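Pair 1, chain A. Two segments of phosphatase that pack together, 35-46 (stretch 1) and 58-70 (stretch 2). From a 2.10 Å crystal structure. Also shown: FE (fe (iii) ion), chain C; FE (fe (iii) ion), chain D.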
# COMPACT_ATOMS: atom_id res chain seq x y z
N ALA A 35 -4.01 14.67 -10.96
CA ALA A 35 -3.83 14.36 -9.55
C ALA A 35 -3.11 15.48 -8.83
O ALA A 35 -2.24 16.13 -9.40
CB ALA A 35 -3.06 13.06 -9.39
N ASP A 36 -3.47 15.69 -7.58
CA ASP A 36 -2.86 16.71 -6.75
C ASP A 36 -1.84 16.06 -5.83
O ASP A 36 -0.82 16.65 -5.49
CB ASP A 36 -3.91 17.41 -5.88
CG ASP A 36 -4.91 18.20 -6.70
OD1 ASP A 36 -4.49 19.15 -7.40
OD2 ASP A 36 -6.11 17.87 -6.65
N LEU A 37 -2.12 14.81 -5.44
CA LEU A 37 -1.25 14.09 -4.52
C LEU A 37 -1.10 12.61 -4.89
O LEU A 37 -2.02 11.99 -5.41
CB LEU A 37 -1.82 14.20 -3.11
CG LEU A 37 -1.88 15.62 -2.53
CD1 LEU A 37 -2.79 15.64 -1.31
CD2 LEU A 37 -0.48 16.08 -2.17
N VAL A 38 0.08 12.06 -4.59
CA VAL A 38 0.38 10.67 -4.87
C VAL A 38 0.83 9.98 -3.58
O VAL A 38 1.76 10.42 -2.91
CB VAL A 38 1.51 10.53 -5.93
CG1 VAL A 38 1.87 9.05 -6.13
CG2 VAL A 38 1.07 11.15 -7.24
N ILE A 39 0.14 8.89 -3.23
CA ILE A 39 0.45 8.13 -2.03
C ILE A 39 0.74 6.70 -2.45
O ILE A 39 0.08 6.16 -3.34
CB ILE A 39 -0.76 8.13 -1.07
CG1 ILE A 39 -1.28 9.55 -0.88
CG2 ILE A 39 -0.37 7.51 0.28
CD1 ILE A 39 -2.57 9.64 -0.08
N VAL A 40 1.74 6.07 -1.83
CA VAL A 40 2.05 4.69 -2.17
C VAL A 40 2.49 3.90 -0.96
O VAL A 40 3.03 4.44 -0.01
CB VAL A 40 3.17 4.59 -3.24
CG1 VAL A 40 2.93 5.62 -4.34
CG2 VAL A 40 4.55 4.79 -2.60
N ASN A 41 2.20 2.60 -0.99
CA ASN A 41 2.62 1.71 0.08
C ASN A 41 3.94 1.19 -0.50
O ASN A 41 3.96 0.66 -1.60
CB ASN A 41 1.63 0.56 0.26
CG ASN A 41 2.05 -0.41 1.34
OD1 ASN A 41 3.15 -0.95 1.31
ND2 ASN A 41 1.17 -0.63 2.32
N ALA A 42 5.04 1.38 0.24
CA ALA A 42 6.36 0.97 -0.24
C ALA A 42 7.02 -0.12 0.60
O ALA A 42 8.25 -0.26 0.59
CB ALA A 42 7.27 2.20 -0.31
N GLU A 43 6.21 -0.91 1.29
CA GLU A 43 6.74 -1.95 2.17
C GLU A 43 7.63 -3.03 1.56
O GLU A 43 8.31 -3.73 2.30
CB GLU A 43 5.59 -2.62 2.92
CG GLU A 43 4.91 -3.73 2.15
CD GLU A 43 4.61 -4.93 3.02
OE1 GLU A 43 4.20 -5.96 2.47
OE2 GLU A 43 4.80 -4.84 4.26
N ASN A 44 7.61 -3.20 0.24
CA ASN A 44 8.43 -4.22 -0.42
C ASN A 44 9.47 -3.61 -1.37
O ASN A 44 10.08 -4.32 -2.17
CB ASN A 44 7.54 -5.17 -1.24
CG ASN A 44 6.64 -6.02 -0.36
OD1 ASN A 44 7.09 -6.96 0.29
ND2 ASN A 44 5.36 -5.69 -0.34
N THR A 45 9.67 -2.30 -1.29
CA THR A 45 10.58 -1.61 -2.18
C THR A 45 12.00 -2.17 -2.35
O THR A 45 12.41 -2.49 -3.47
CB THR A 45 10.69 -0.12 -1.81
OG1 THR A 45 9.38 0.48 -1.86
CG2 THR A 45 11.60 0.60 -2.79
N THR A 46 12.75 -2.28 -1.26
CA THR A 46 14.13 -2.75 -1.31
C THR A 46 14.31 -4.27 -1.20
O THR A 46 14.12 -4.86 -0.13
CB THR A 46 14.93 -2.05 -0.20
OG1 THR A 46 14.77 -0.63 -0.33
CG2 THR A 46 16.42 -2.41 -0.29
N PHE A 58 14.53 7.84 -4.15
CA PHE A 58 14.15 7.50 -5.52
C PHE A 58 12.64 7.70 -5.70
O PHE A 58 12.20 8.37 -6.63
CB PHE A 58 14.50 6.04 -5.82
CG PHE A 58 14.02 5.57 -7.17
CD1 PHE A 58 14.88 5.53 -8.26
CD2 PHE A 58 12.68 5.20 -7.35
CE1 PHE A 58 14.42 5.13 -9.52
CE2 PHE A 58 12.22 4.80 -8.60
CZ PHE A 58 13.08 4.76 -9.68
N LEU A 59 11.85 7.10 -4.81
CA LEU A 59 10.40 7.22 -4.88
C LEU A 59 9.99 8.68 -4.77
O LEU A 59 9.09 9.15 -5.46
CB LEU A 59 9.73 6.41 -3.76
CG LEU A 59 9.76 4.89 -3.91
CD1 LEU A 59 9.07 4.26 -2.71
CD2 LEU A 59 9.05 4.49 -5.21
N LYS A 60 10.68 9.38 -3.88
CA LYS A 60 10.41 10.79 -3.66
C LYS A 60 10.70 11.61 -4.93
O LYS A 60 9.91 12.48 -5.31
CB LYS A 60 11.28 11.29 -2.51
CG LYS A 60 10.71 12.47 -1.79
CD LYS A 60 9.38 12.13 -1.15
CE LYS A 60 8.73 13.39 -0.63
NZ LYS A 60 9.69 14.10 0.26
N GLU A 61 11.81 11.32 -5.59
CA GLU A 61 12.15 12.06 -6.80
C GLU A 61 11.31 11.60 -7.98
O GLU A 61 11.24 12.29 -8.99
CB GLU A 61 13.64 11.91 -7.13
CG GLU A 61 14.09 10.51 -7.54
CD GLU A 61 13.53 10.06 -8.89
OE1 GLU A 61 13.43 10.91 -9.81
OE2 GLU A 61 13.20 8.85 -9.04
N ALA A 62 10.67 10.45 -7.84
CA ALA A 62 9.83 9.92 -8.92
C ALA A 62 8.46 10.58 -8.92
O ALA A 62 7.71 10.45 -9.89
CB ALA A 62 9.69 8.41 -8.78
N GLY A 63 8.13 11.27 -7.83
CA GLY A 63 6.84 11.93 -7.77
C GLY A 63 5.94 11.54 -6.60
O GLY A 63 4.86 12.09 -6.45
N VAL A 64 6.38 10.60 -5.77
CA VAL A 64 5.56 10.18 -4.64
C VAL A 64 5.56 11.25 -3.55
O VAL A 64 6.61 11.77 -3.19
CB VAL A 64 6.09 8.86 -4.05
CG1 VAL A 64 5.29 8.49 -2.80
CG2 VAL A 64 5.99 7.75 -5.10
N ASN A 65 4.38 11.57 -3.03
CA ASN A 65 4.26 12.58 -1.98
C ASN A 65 4.21 12.00 -0.58
O ASN A 65 4.82 12.55 0.34
CB ASN A 65 3.00 13.42 -2.19
CG ASN A 65 3.04 14.20 -3.48
OD1 ASN A 65 3.97 14.98 -3.71
ND2 ASN A 65 2.05 14.00 -4.33
N TYR A 66 3.49 10.90 -0.41
CA TYR A 66 3.38 10.27 0.90
C TYR A 66 3.53 8.75 0.81
O TYR A 66 3.25 8.15 -0.22
CB TYR A 66 2.03 10.64 1.53
CG TYR A 66 1.94 12.11 1.89
CD1 TYR A 66 2.53 12.60 3.05
CD2 TYR A 66 1.31 13.02 1.03
CE1 TYR A 66 2.49 13.96 3.37
CE2 TYR A 66 1.27 14.39 1.34
CZ TYR A 66 1.87 14.84 2.51
OH TYR A 66 1.85 16.18 2.82
N ILE A 67 3.98 8.14 1.90
CA ILE A 67 4.21 6.70 1.92
C ILE A 67 3.59 5.98 3.12
O ILE A 67 3.67 6.46 4.25
CB ILE A 67 5.73 6.43 1.91
CG1 ILE A 67 6.32 6.78 0.55
CG2 ILE A 67 6.00 4.98 2.25
CD1 ILE A 67 7.82 6.56 0.46
N THR A 68 2.98 4.83 2.85
CA THR A 68 2.40 4.00 3.91
C THR A 68 3.18 2.68 3.85
O THR A 68 3.80 2.38 2.82
CB THR A 68 0.88 3.74 3.70
OG1 THR A 68 0.66 3.14 2.41
CG2 THR A 68 0.11 5.04 3.79
N MET A 69 3.17 1.89 4.93
CA MET A 69 3.93 0.64 4.94
C MET A 69 3.14 -0.61 5.34
O MET A 69 1.94 -0.69 5.08
CB MET A 69 5.16 0.80 5.85
CG MET A 69 6.14 1.88 5.41
SD MET A 69 7.19 1.40 4.01
CE MET A 69 6.33 1.97 2.77
N GLY A 70 3.81 -1.57 5.96
CA GLY A 70 3.14 -2.80 6.34
C GLY A 70 3.91 -3.71 7.29
O GLY A 70 4.50 -3.25 8.26
FE FE C . 3.54 -6.43 0.45
FE FE D . 2.63 -7.26 3.38

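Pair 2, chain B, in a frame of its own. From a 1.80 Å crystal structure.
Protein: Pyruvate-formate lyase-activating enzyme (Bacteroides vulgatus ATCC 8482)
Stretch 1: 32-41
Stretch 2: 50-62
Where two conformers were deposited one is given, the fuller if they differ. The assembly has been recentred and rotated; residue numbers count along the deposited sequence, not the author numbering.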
# COMPACT_ATOMS: atom_id res chain seq x y z
N GLY B 32 -13.84 14.89 -6.16
CA GLY B 32 -12.77 15.46 -5.35
C GLY B 32 -11.91 14.42 -4.64
O GLY B 32 -11.27 14.73 -3.63
N ILE B 33 -11.89 13.21 -5.17
CA ILE B 33 -11.18 12.10 -4.56
C ILE B 33 -9.76 12.08 -5.16
O ILE B 33 -9.60 12.18 -6.37
CB ILE B 33 -11.95 10.77 -4.77
CG1 ILE B 33 -13.29 10.84 -3.99
CG2 ILE B 33 -11.10 9.59 -4.31
CD1 ILE B 33 -14.18 9.64 -4.16
N HIS B 34 -8.76 12.00 -4.28
CA HIS B 34 -7.34 11.91 -4.71
C HIS B 34 -7.12 10.60 -5.44
O HIS B 34 -7.64 9.55 -5.03
CB HIS B 34 -6.43 12.00 -3.49
CG HIS B 34 -4.97 11.92 -3.80
ND1 HIS B 34 -4.32 10.72 -4.04
CD2 HIS B 34 -4.01 12.88 -3.84
CE1 HIS B 34 -3.04 10.96 -4.27
NE2 HIS B 34 -2.82 12.26 -4.13
N ARG B 35 -6.33 10.66 -6.52
CA ARG B 35 -6.12 9.53 -7.42
C ARG B 35 -4.64 9.23 -7.66
O ARG B 35 -3.87 10.12 -8.06
CB ARG B 35 -6.77 9.83 -8.77
CG ARG B 35 -8.27 10.10 -8.69
CD ARG B 35 -8.75 10.92 -9.87
NE ARG B 35 -8.12 12.23 -9.91
CZ ARG B 35 -8.36 13.13 -10.86
NH1 ARG B 35 -9.25 12.88 -11.80
NH2 ARG B 35 -7.72 14.29 -10.85
N ALA B 36 -4.26 7.97 -7.44
CA ALA B 36 -2.90 7.50 -7.73
C ALA B 36 -3.00 6.31 -8.66
O ALA B 36 -3.87 5.46 -8.47
CB ALA B 36 -2.18 7.08 -6.45
N VAL B 37 -2.10 6.24 -9.63
CA VAL B 37 -2.17 5.18 -10.64
C VAL B 37 -0.78 4.57 -10.87
O VAL B 37 0.18 5.27 -11.16
CB VAL B 37 -2.69 5.69 -11.98
CG1 VAL B 37 -2.77 4.54 -12.99
CG2 VAL B 37 -4.07 6.39 -11.80
N ASP B 38 -0.71 3.26 -10.75
CA ASP B 38 0.48 2.48 -11.12
C ASP B 38 0.57 2.36 -12.64
O ASP B 38 -0.28 1.70 -13.26
CB ASP B 38 0.39 1.11 -10.45
CG ASP B 38 1.55 0.19 -10.76
OD1 ASP B 38 2.45 0.53 -11.56
OD2 ASP B 38 1.53 -0.95 -10.22
N THR B 39 1.56 3.00 -13.24
CA THR B 39 1.73 3.01 -14.69
C THR B 39 2.97 2.19 -15.13
O THR B 39 3.42 2.30 -16.28
CB THR B 39 1.87 4.45 -15.23
OG1 THR B 39 3.01 5.07 -14.65
CG2 THR B 39 0.60 5.28 -14.93
N THR B 40 3.48 1.36 -14.23
CA THR B 40 4.69 0.58 -14.49
C THR B 40 4.63 -0.08 -15.87
O THR B 40 5.56 0.08 -16.68
CB THR B 40 4.89 -0.49 -13.41
OG1 THR B 40 4.90 0.11 -12.10
CG2 THR B 40 6.20 -1.25 -13.64
N LEU B 41 3.54 -0.79 -16.14
CA LEU B 41 3.42 -1.60 -17.36
C LEU B 41 2.67 -0.96 -18.53
O LEU B 41 2.31 -1.66 -19.49
CB LEU B 41 2.78 -2.95 -17.01
CG LEU B 41 3.54 -3.79 -15.98
CD1 LEU B 41 2.73 -5.03 -15.60
CD2 LEU B 41 4.92 -4.19 -16.49
N GLU B 50 -2.55 10.75 -20.92
CA GLU B 50 -3.96 10.89 -20.55
C GLU B 50 -4.19 10.54 -19.09
O GLU B 50 -4.98 11.18 -18.42
CB GLU B 50 -4.86 10.05 -21.45
CG GLU B 50 -6.37 10.27 -21.25
CD GLU B 50 -6.85 11.68 -21.61
OE1 GLU B 50 -6.16 12.39 -22.38
OE2 GLU B 50 -7.93 12.09 -21.12
N VAL B 51 -3.51 9.51 -18.59
CA VAL B 51 -3.58 9.17 -17.16
C VAL B 51 -3.10 10.35 -16.31
O VAL B 51 -3.77 10.75 -15.35
CB VAL B 51 -2.78 7.90 -16.81
CG1 VAL B 51 -2.64 7.77 -15.27
CG2 VAL B 51 -3.47 6.66 -17.40
N MSE B 52 -1.98 10.97 -16.68
CA MSE B 52 -1.49 12.14 -15.95
C MSE B 52 -2.48 13.31 -15.94
O MSE B 52 -2.57 14.05 -14.96
CB MSE B 52 -0.13 12.59 -16.50
CG MSE B 52 1.01 11.67 -16.14
SE MSE B 52 2.75 12.42 -16.61
CE MSE B 52 2.65 12.22 -18.53
N ARG B 53 -3.25 13.48 -17.00
CA ARG B 53 -4.27 14.52 -17.02
C ARG B 53 -5.42 14.26 -16.05
O ARG B 53 -6.20 15.17 -15.75
CB ARG B 53 -4.80 14.70 -18.44
CG ARG B 53 -3.84 15.43 -19.35
CD ARG B 53 -4.53 15.87 -20.63
NE ARG B 53 -4.52 14.80 -21.61
CZ ARG B 53 -3.50 14.54 -22.44
NH1 ARG B 53 -3.59 13.53 -23.28
NH2 ARG B 53 -2.39 15.27 -22.44
N ASN B 54 -5.52 13.02 -15.55
CA ASN B 54 -6.66 12.60 -14.76
C ASN B 54 -6.28 11.93 -13.44
O ASN B 54 -7.00 11.07 -12.93
CB ASN B 54 -7.54 11.69 -15.61
CG ASN B 54 -8.14 12.42 -16.81
OD1 ASN B 54 -9.06 13.23 -16.66
ND2 ASN B 54 -7.60 12.14 -17.99
N CYS B 55 -5.15 12.34 -12.89
CA CYS B 55 -4.80 11.88 -11.54
C CYS B 55 -3.83 12.83 -10.89
O CYS B 55 -3.39 13.81 -11.51
CB CYS B 55 -4.27 10.44 -11.56
SG CYS B 55 -2.59 10.24 -12.21
N GLU B 56 -3.53 12.56 -9.63
CA GLU B 56 -2.67 13.40 -8.81
C GLU B 56 -1.23 12.89 -8.69
O GLU B 56 -0.33 13.67 -8.37
CB GLU B 56 -3.27 13.52 -7.41
CG GLU B 56 -4.36 14.53 -7.27
CD GLU B 56 -5.64 14.18 -7.99
OE1 GLU B 56 -6.08 13.01 -7.97
OE2 GLU B 56 -6.25 15.10 -8.55
N LEU B 57 -1.01 11.59 -8.90
CA LEU B 57 0.26 10.94 -8.58
C LEU B 57 0.40 9.65 -9.37
O LEU B 57 -0.56 8.88 -9.47
CB LEU B 57 0.28 10.59 -7.09
CG LEU B 57 1.50 9.89 -6.53
CD1 LEU B 57 2.72 10.82 -6.59
CD2 LEU B 57 1.23 9.43 -5.07
N LEU B 58 1.60 9.41 -9.92
CA LEU B 58 1.90 8.13 -10.54
C LEU B 58 2.76 7.31 -9.60
O LEU B 58 3.58 7.85 -8.84
CB LEU B 58 2.64 8.30 -11.87
CG LEU B 58 1.94 8.97 -13.06
CD1 LEU B 58 2.66 8.63 -14.35
CD2 LEU B 58 0.44 8.65 -13.15
N LEU B 59 2.58 6.00 -9.67
CA LEU B 59 3.37 5.03 -8.91
C LEU B 59 4.05 4.13 -9.92
O LEU B 59 3.40 3.62 -10.83
CB LEU B 59 2.45 4.18 -8.01
CG LEU B 59 1.45 4.95 -7.15
CD1 LEU B 59 0.47 3.99 -6.49
CD2 LEU B 59 2.18 5.81 -6.10
N ILE B 60 5.36 3.96 -9.80
CA ILE B 60 6.06 3.03 -10.70
C ILE B 60 6.99 2.15 -9.89
O ILE B 60 7.74 2.65 -9.05
CB ILE B 60 6.86 3.78 -11.80
CG1 ILE B 60 5.94 4.68 -12.62
CG2 ILE B 60 7.56 2.79 -12.72
CD1 ILE B 60 6.65 5.68 -13.55
N ASP B 61 6.96 0.84 -10.17
CA ASP B 61 7.86 -0.13 -9.56
C ASP B 61 9.16 -0.16 -10.35
O ASP B 61 9.14 -0.20 -11.58
CB ASP B 61 7.27 -1.54 -9.59
CG ASP B 61 6.11 -1.72 -8.65
OD1 ASP B 61 5.79 -0.80 -7.88
OD2 ASP B 61 5.49 -2.80 -8.71
N LEU B 62 10.29 -0.15 -9.64
CA LEU B 62 11.59 -0.34 -10.27
C LEU B 62 12.28 -1.55 -9.62
O LEU B 62 13.11 -1.41 -8.73
CB LEU B 62 12.42 0.92 -10.11
CG LEU B 62 13.77 0.98 -10.81
CD1 LEU B 62 13.57 0.73 -12.31
CD2 LEU B 62 14.44 2.32 -10.54
O HOH W 1 -9.03 14.64 -7.39
O HOH W 2 -9.88 14.32 -14.28
O HOH W 3 -8.00 16.16 -13.17
O HOH W 4 3.20 -2.99 -10.16

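Both pairs set two parallel strands side by side, the second entered from the end of a helix, and 14 central residues superpose with an RMSD of 0.6 Å. The strand axes approach to 4.6 Å at a crossing angle of -24° in pair 1, and to 4.5 Å at -26° in pair 2. Bridges Ile39(A)-Tyr66(A), Val40(A)-Ile67(A) and Asn41(A)-Thr68(A) match Ala36(B)-Leu57(B), Val37(B)-Leu58(B) and Asp38(B)-Leu59(B). The ladder is equivalent: Val40(A) N donates to Tyr66(A) O (3.0 Å) and Thr68(A) N to Val40(A) O (2.9 Å), as Val37(B) N does to Leu57(B) O (3.1 Å) and Leu59(B) N to Val37(B) O (2.9 Å).

Where the second strand begins, one carbonyl receives two amides. Val38(A) O accepts Asn65(A) N (2.9 Å) and Tyr66(A) N (3.1 Å); the matching Arg35(B) O accepts Glu56(B) N (2.9 Å) and, weakly, Leu57(B) N (3.3 Å). The side chains here differ in chemistry. Val38(A) is short and apolar, its CG1 4.4 Å from Val64(A) CG2. Arg35(B) instead reaches out to form a salt bridge with Glu56(B), NE to OE1 at 2.9 Å and NH2 to OE2 at 2.8 Å, while Arg35(B) N also donates to Glu56(B) OE1 (2.8 Å). Beside it, Glu56(B) CB lies over one face of the His34(B) ring; at the matching position, Leu37(A) CD2 meets the edge of the Tyr66(A) ring, 4.3 Å from CE2.

On the face carrying Val40(A) and Ile67(A), Val40(A) CG2 packs 3.8 Å from Val64(A) CG1, and Ala42(A) CB lies 3.6 Å from Leu59(A) CD1. The same residue, valine, fills the matching position in pair 2, but with chi1 t rather than m: Val37(B) CG2 lies 4.1 Å from Cys55(B) CB, the counterpart of Val64(A), and Val37(B) CB lies 3.9 Å from the helix residue Val51(B) at CG1; Thr39(B), matching Ala42(A), sets its CG2 4.1 Å from Val51(B) CG1. On the other face, small Ala36(B) is paired with a larger neighbour, its CB 4.1 Å from Leu59(B) CD1, whereas Ile39(A) CG2 meets the smaller Thr68(A) at CG2 (4.3 Å).

At the far end, Asn41(A) and Asp38(B) share the t rotamer and the same acceptor role two residues on: Asn41(A) OD1 accepts Glu43(A) N (3.1 Å), and Asp38(B) OD1 accepts Thr40(B) N (3.0 Å). Asn41(A) ND2 adds a weak bond to Met69(A) O (2.9 Å). In pair 2 a different side chain links the stretches at this end, Asp61(B) N donating to Thr40(B) OG1 (2.9 Å). Glu43(A), matching Thr40(B), binds both iron ions through OE1, each at 2.2 Å.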